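General negative regulator of transcription subunit 2 (Saccharomyces cerevisiae, PDB 4BY6) acts as a core subunit of the CCR4-NOT complex, the major cytoplasmic mRNA deadenylase and apparently a general transcription factor, and is required for its integrity. Local coordinates at residues Ser87-Thr90 / Pro91-Asn95; Tyr117-Gly121 / Thr122-Glu126. All coordinates share one frame; numbering follows the deposited sequence.

Contact 1 of 2, residues Ser87-Thr90 / Pro91-Asn95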
ATOM      1  N   SER E  87     -16.599  -9.594  37.117  1.00 64.53           N
ATOM      2  CA  SER E  87     -15.165  -9.597  37.412  1.00 63.12           C
ATOM      3  C   SER E  87     -14.779  -8.457  38.351  1.00 64.31           C
ATOM      4  O   SER E  87     -15.184  -7.312  38.154  1.00 57.61           O
ATOM      5  CB  SER E  87     -14.356  -9.516  36.119  1.00 57.24           C
ATOM      6  OG  SER E  87     -12.977  -9.361  36.393  1.00 49.02           O
ATOM      7  N   THR E  88     -14.005  -8.776  39.384  1.00 73.74           N
ATOM      8  CA  THR E  88     -13.578  -7.745  40.330  1.00 81.38           C
ATOM      9  C   THR E  88     -12.320  -7.049  39.812  1.00 77.20           C
ATOM     10  O   THR E  88     -11.785  -6.133  40.450  1.00 76.86           O
ATOM     11  CB  THR E  88     -13.302  -8.328  41.748  1.00 69.83           C
ATOM     12  OG1 THR E  88     -12.035  -8.996  41.781  1.00 82.09           O
ATOM     13  CG2 THR E  88     -14.385  -9.297  42.145  1.00 63.56           C
ATOM     14  N   VAL E  89     -11.845  -7.496  38.653  1.00 67.69           N
ATOM     15  CA  VAL E  89     -10.655  -6.909  38.054  1.00 57.58           C
ATOM     16  C   VAL E  89     -10.934  -6.490  36.612  1.00 56.38           C
ATOM     17  O   VAL E  89     -11.838  -7.013  35.962  1.00 55.05           O
ATOM     18  CB  VAL E  89      -9.470  -7.885  38.109  1.00 47.39           C
ATOM     19  CG1 VAL E  89      -9.220  -8.289  39.556  1.00 46.84           C
ATOM     20  CG2 VAL E  89      -9.748  -9.114  37.271  1.00 40.66           C
ATOM     21  N   THR E  90     -10.162  -5.528  36.123  1.00 59.05           N
ATOM     22  CA  THR E  90     -10.339  -5.014  34.773  1.00 51.80           C
ATOM     23  C   THR E  90      -8.968  -4.893  34.143  1.00 49.99           C
ATOM     24  O   THR E  90      -8.085  -4.245  34.692  1.00 61.06           O
ATOM     25  CB  THR E  90     -11.028  -3.639  34.767  1.00 54.41           C
ATOM     26  OG1 THR E  90     -12.178  -3.654  35.620  1.00 51.70           O
ATOM     27  CG2 THR E  90     -11.434  -3.256  33.364  1.00 60.17           C
ATOM     28  N   PRO E  91      -8.762  -5.539  33.003  1.00 49.20           N
ATOM     29  CA  PRO E  91      -9.721  -6.334  32.230  1.00 47.81           C
ATOM     30  C   PRO E  91     -10.010  -7.695  32.887  1.00 47.07           C
ATOM     31  O   PRO E  91      -9.347  -8.067  33.862  1.00 50.72           O
ATOM     32  CB  PRO E  91      -8.997  -6.520  30.895  1.00 44.88           C
ATOM     33  CG  PRO E  91      -7.535  -6.582  31.296  1.00 43.65           C
ATOM     34  CD  PRO E  91      -7.410  -5.564  32.406  1.00 49.45           C
ATOM     35  N   PRO E  92     -11.026  -8.417  32.392  1.00 40.05           N
ATOM     36  CA  PRO E  92     -11.260  -9.765  32.911  1.00 41.87           C
ATOM     37  C   PRO E  92     -10.100 -10.694  32.565  1.00 45.60           C
ATOM     38  O   PRO E  92      -9.347 -10.453  31.607  1.00 49.21           O
ATOM     39  CB  PRO E  92     -12.527 -10.227  32.178  1.00 40.49           C
ATOM     40  CG  PRO E  92     -13.086  -9.038  31.543  1.00 46.92           C
ATOM     41  CD  PRO E  92     -11.977  -8.068  31.326  1.00 44.37           C
ATOM     42  N   CYS E  93      -9.987 -11.760  33.341  1.00 43.99           N
ATOM     43  CA  CYS E  93      -8.982 -12.777  33.122  1.00 48.06           C
ATOM     44  C   CYS E  93      -9.606 -14.145  33.447  1.00 44.54           C
ATOM     45  O   CYS E  93     -10.691 -14.208  33.993  1.00 48.87           O
ATOM     46  CB  CYS E  93      -7.743 -12.493  33.974  1.00 31.20           C
ATOM     47  SG  CYS E  93      -8.120 -12.282  35.685  1.00 81.39           S
ATOM     48  N   PHE E  94      -8.936 -15.238  33.107  1.00 44.24           N
ATOM     49  CA  PHE E  94      -9.426 -16.554  33.467  1.00 36.16           C
ATOM     50  C   PHE E  94      -8.269 -17.328  34.073  1.00 42.07           C
ATOM     51  O   PHE E  94      -7.597 -18.091  33.371  1.00 41.27           O
ATOM     52  CB  PHE E  94      -9.969 -17.298  32.260  1.00 32.64           C
ATOM     53  CG  PHE E  94     -11.233 -16.724  31.699  1.00 41.03           C
ATOM     54  CD1 PHE E  94     -12.468 -17.138  32.165  1.00 50.09           C
ATOM     55  CD2 PHE E  94     -11.189 -15.804  30.667  1.00 43.12           C
ATOM     56  CE1 PHE E  94     -13.633 -16.618  31.634  1.00 52.23           C
ATOM     57  CE2 PHE E  94     -12.358 -15.274  30.138  1.00 40.47           C
ATOM     58  CZ  PHE E  94     -13.575 -15.684  30.618  1.00 44.98           C
ATOM     59  N   ASN E  95      -8.024 -17.129  35.367  1.00 44.25           N
ATOM     60  CA  ASN E  95      -6.843 -17.713  35.977  1.00 32.19           C
ATOM     61  C   ASN E  95      -7.166 -18.827  36.934  1.00 39.19           C
ATOM     62  O   ASN E  95      -6.261 -19.366  37.562  1.00 46.11           O
ATOM     63  CB  ASN E  95      -6.018 -16.650  36.705  1.00 34.18           C
ATOM     64  CG  ASN E  95      -5.471 -15.593  35.769  1.00 57.41           C
ATOM     65  OD1 ASN E  95      -5.196 -15.859  34.599  1.00 54.90           O
ATOM     66  ND2 ASN E  95      -5.298 -14.381  36.286  1.00 55.01           N
TER
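V89 and C93 meet tip to tip across a tight reversal of the chain, the methyl CG2 of V89 lying 3.9 Å from SG of C93. Each residue sends its contact atom into the cleft between its own backbone N and carbonyl carbon (chi1 of C93 is 53°), which sets the sulfur beside the valine methyl; small, apolar ends suit this meeting. CG2 of V89 also lies 3.6 Å from O of P91, against backbone as well as thiol.

The bend itself comes from the cis peptide between T90 and P91, which brings their CA atoms within 2.9 Å. Proline suits the place because it adopts the cis form far more readily than other residues. T90 turns its branched side chain alongside the tertiary amide, with CG2 3.7 Å from CA of P91. P92 follows, and having no N-H it cannot give a bond back to O of V89. That carbonyl instead accepts from the hydroxyl of S87, with 2.6 Å between OG of S87 and O of V89 and the donor 17° off the carbonyl plane. OG of S87 also lies beside CA of P92, at 3.9 Å. With an alanine here in place of S87, O of V89 would probably lose its hydroxyl donor and the turn one of its internal ties.

Beyond the bend, C93 O accepts from R103, while F94 and N95 bond to the chain of another protein. With CA atoms of V89 and P92 5.9 Å apart, residues V89-P92 form a type VIb turn, the class built round a cis proline.

Contact 2 of 2, residues Tyr117-Gly121 / Thr122-Glu126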
ATOM      1  N   TYR E 117      -8.921 -22.702  20.632  1.00 46.35           N
ATOM      2  CA  TYR E 117      -7.979 -22.579  19.534  1.00 47.41           C
ATOM      3  C   TYR E 117      -7.153 -21.300  19.614  1.00 48.27           C
ATOM      4  O   TYR E 117      -6.243 -21.123  18.814  1.00 53.48           O
ATOM      5  CB  TYR E 117      -8.705 -22.614  18.199  1.00 29.59           C
ATOM      6  CG  TYR E 117      -9.091 -23.993  17.748  1.00 46.40           C
ATOM      7  CD1 TYR E 117      -8.138 -24.877  17.247  1.00 32.42           C
ATOM      8  CD2 TYR E 117     -10.412 -24.420  17.814  1.00 36.65           C
ATOM      9  CE1 TYR E 117      -8.481 -26.143  16.815  1.00 33.74           C
ATOM     10  CE2 TYR E 117     -10.767 -25.697  17.391  1.00 34.96           C
ATOM     11  CZ  TYR E 117      -9.796 -26.551  16.885  1.00 35.24           C
ATOM     12  OH  TYR E 117     -10.157 -27.820  16.468  1.00 37.31           O
ATOM     13  N   LYS E 118      -7.471 -20.393  20.541  1.00 46.56           N
ATOM     14  CA  LYS E 118      -6.732 -19.124  20.585  1.00 43.47           C
ATOM     15  C   LYS E 118      -5.706 -19.022  21.720  1.00 44.83           C
ATOM     16  O   LYS E 118      -4.751 -18.246  21.625  1.00 50.38           O
ATOM     17  CB  LYS E 118      -7.686 -17.935  20.680  1.00 39.32           C
ATOM     18  CG  LYS E 118      -7.076 -16.662  20.123  1.00 59.44           C
ATOM     19  CD  LYS E 118      -7.729 -15.392  20.676  1.00 70.57           C
ATOM     20  CE  LYS E 118      -7.032 -14.129  20.162  1.00 72.99           C
ATOM     21  NZ  LYS E 118      -7.851 -12.907  20.417  1.00 73.83           N
ATOM     22  N   HIS E 119      -5.895 -19.802  22.782  1.00 44.69           N
ATOM     23  CA  HIS E 119      -5.018 -19.712  23.953  1.00 44.14           C
ATOM     24  C   HIS E 119      -4.431 -21.054  24.404  1.00 49.09           C
ATOM     25  O   HIS E 119      -4.807 -21.586  25.450  1.00 58.30           O
ATOM     26  CB  HIS E 119      -5.785 -19.055  25.102  1.00 31.24           C
ATOM     27  CG  HIS E 119      -6.326 -17.717  24.739  1.00 38.55           C
ATOM     28  ND1 HIS E 119      -5.530 -16.593  24.666  1.00 38.12           N
ATOM     29  CD2 HIS E 119      -7.578 -17.316  24.391  1.00 42.96           C
ATOM     30  CE1 HIS E 119      -6.268 -15.553  24.302  1.00 39.60           C
ATOM     31  NE2 HIS E 119      -7.511 -15.970  24.128  1.00 47.17           N
ATOM     32  N   PRO E 120      -3.486 -21.590  23.626  1.00 40.80           N
ATOM     33  CA  PRO E 120      -2.910 -22.877  24.014  1.00 45.66           C
ATOM     34  C   PRO E 120      -2.136 -22.782  25.339  1.00 46.90           C
ATOM     35  O   PRO E 120      -1.561 -21.721  25.628  1.00 43.35           O
ATOM     36  CB  PRO E 120      -1.971 -23.218  22.832  1.00 39.36           C
ATOM     37  CG  PRO E 120      -1.617 -21.894  22.221  1.00 37.25           C
ATOM     38  CD  PRO E 120      -2.881 -21.051  22.391  1.00 42.79           C
ATOM     39  N   GLY E 121      -2.157 -23.864  26.125  1.00 40.14           N
ATOM     40  CA  GLY E 121      -1.365 -23.983  27.338  1.00 42.63           C
ATOM     41  C   GLY E 121      -1.756 -23.041  28.457  1.00 47.60           C
ATOM     42  O   GLY E 121      -0.906 -22.576  29.225  1.00 52.44           O
ATOM     43  N   THR E 122      -3.049 -22.747  28.523  1.00 45.88           N
ATOM     44  CA  THR E 122      -3.604 -21.838  29.510  1.00 47.61           C
ATOM     45  C   THR E 122      -4.798 -22.435  30.229  1.00 52.79           C
ATOM     46  O   THR E 122      -5.403 -23.398  29.738  1.00 54.08           O
ATOM     47  CB  THR E 122      -4.082 -20.544  28.860  1.00 44.70           C
ATOM     48  OG1 THR E 122      -5.169 -20.842  27.970  1.00 51.04           O
ATOM     49  CG2 THR E 122      -2.970 -19.913  28.099  1.00 30.04           C
ATOM     50  N   VAL E 123      -5.184 -21.805  31.338  1.00 51.01           N
ATOM     51  CA  VAL E 123      -6.375 -22.199  32.090  1.00 48.31           C
ATOM     52  C   VAL E 123      -7.635 -22.220  31.208  1.00 45.26           C
ATOM     53  O   VAL E 123      -8.441 -23.158  31.280  1.00 44.30           O
ATOM     54  CB  VAL E 123      -6.619 -21.241  33.289  1.00 51.48           C
ATOM     55  CG1 VAL E 123      -7.993 -21.464  33.916  1.00 50.37           C
ATOM     56  CG2 VAL E 123      -5.539 -21.404  34.325  1.00 63.27           C
ATOM     57  N   ILE E 124      -7.801 -21.207  30.364  1.00 36.09           N
ATOM     58  CA  ILE E 124      -9.028 -21.123  29.597  1.00 38.04           C
ATOM     59  C   ILE E 124      -9.098 -22.259  28.544  1.00 37.78           C
ATOM     60  O   ILE E 124     -10.173 -22.769  28.241  1.00 37.78           O
ATOM     61  CB  ILE E 124      -9.178 -19.716  28.948  1.00 33.25           C
ATOM     62  CG1 ILE E 124     -10.589 -19.523  28.386  1.00 42.72           C
ATOM     63  CG2 ILE E 124      -8.161 -19.498  27.868  1.00 27.05           C
ATOM     64  CD1 ILE E 124     -11.695 -19.830  29.399  1.00 40.06           C
ATOM     65  N   GLN E 125      -7.959 -22.715  28.036  1.00 44.43           N
ATOM     66  CA  GLN E 125      -7.996 -23.831  27.094  1.00 43.06           C
ATOM     67  C   GLN E 125      -8.478 -25.093  27.817  1.00 48.99           C
ATOM     68  O   GLN E 125      -9.349 -25.810  27.313  1.00 51.72           O
ATOM     69  CB  GLN E 125      -6.625 -24.069  26.452  1.00 37.68           C
ATOM     70  CG  GLN E 125      -6.620 -25.175  25.388  1.00 40.87           C
ATOM     71  CD  GLN E 125      -5.276 -25.347  24.701  1.00 50.52           C
ATOM     72  OE1 GLN E 125      -4.243 -25.553  25.343  1.00 53.78           O
ATOM     73  NE2 GLN E 125      -5.285 -25.252  23.384  1.00 56.42           N
ATOM     74  N   GLU E 126      -7.941 -25.340  29.008  1.00 42.04           N
ATOM     75  CA  GLU E 126      -8.380 -26.476  29.803  1.00 43.17           C
ATOM     76  C   GLU E 126      -9.873 -26.380  30.208  1.00 53.03           C
ATOM     77  O   GLU E 126     -10.602 -27.387  30.229  1.00 55.66           O
ATOM     78  CB  GLU E 126      -7.517 -26.611  31.051  1.00 42.37           C
ATOM     79  CG  GLU E 126      -7.876 -27.806  31.917  1.00 50.58           C
ATOM     80  CD  GLU E 126      -7.404 -29.128  31.329  1.00 56.43           C
ATOM     81  OE1 GLU E 126      -6.590 -29.122  30.376  1.00 58.78           O
ATOM     82  OE2 GLU E 126      -7.872 -30.177  31.812  1.00 60.18           O
TER
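T122 reaches back to H119 in the turn joining helix 109-118 to helix 123-134, where T122 is the N-cap of the second. OG1 of T122 donates to O of H119 at 2.7 Å, tilted 31° from the carbonyl plane, and accepts a weak bond from N of Q125. Threonine suits the post because one hydroxyl can do both: it ties down the preceding loop and receives an N-H of the first helical turn. OG1 lies between the backbone N and the carbonyl carbon, and CG2 of T122 lies 3.4 Å from O of P120.

I124, further on, turns its branch methyl CG2 against CB of H119, 3.7 Å away, and the two side chains pass at a slant. The imidazole's polar end is engaged elsewhere: NE2 bonds to an aromatic side chain of the chain of another protein.

Q125 comes next, with CG anti to the backbone N (chi1 -176°) and the chain extended beyond it, and runs back along the loop, its CB beside O of H119, to P120. There the amide's two ends part: NE2 donates to O of F116 in the preceding helix, so glutamine, with a donor and an acceptor, bridges helix and turn. G121 has a positive phi, a conformation glycine takes easily, and its N-H reaches OE1 of Q125 at 2.8 Å, nearly straight (160°) but from above the amide plane.

From the N terminus, the chain passes helix 35-40 and a long loop before reaching contact 1, which folds that loop back on itself at 87-95. Helices 101-104 and 109-118 follow, and contact 2 then turns the chain from helix 109-118 into helix 123-134. The two are in series, neither enclosing nor crossing the other, with centres about 16 Å apart. They nevertheless touch: F94, just past the turn of contact 1, packs on V123 and I124, its CG 3.9 Å from CD1 of I124, and N95 also leans on V123. The loop is thereby laid against the start of helix 123-134, and both contacts border the chain of another protein.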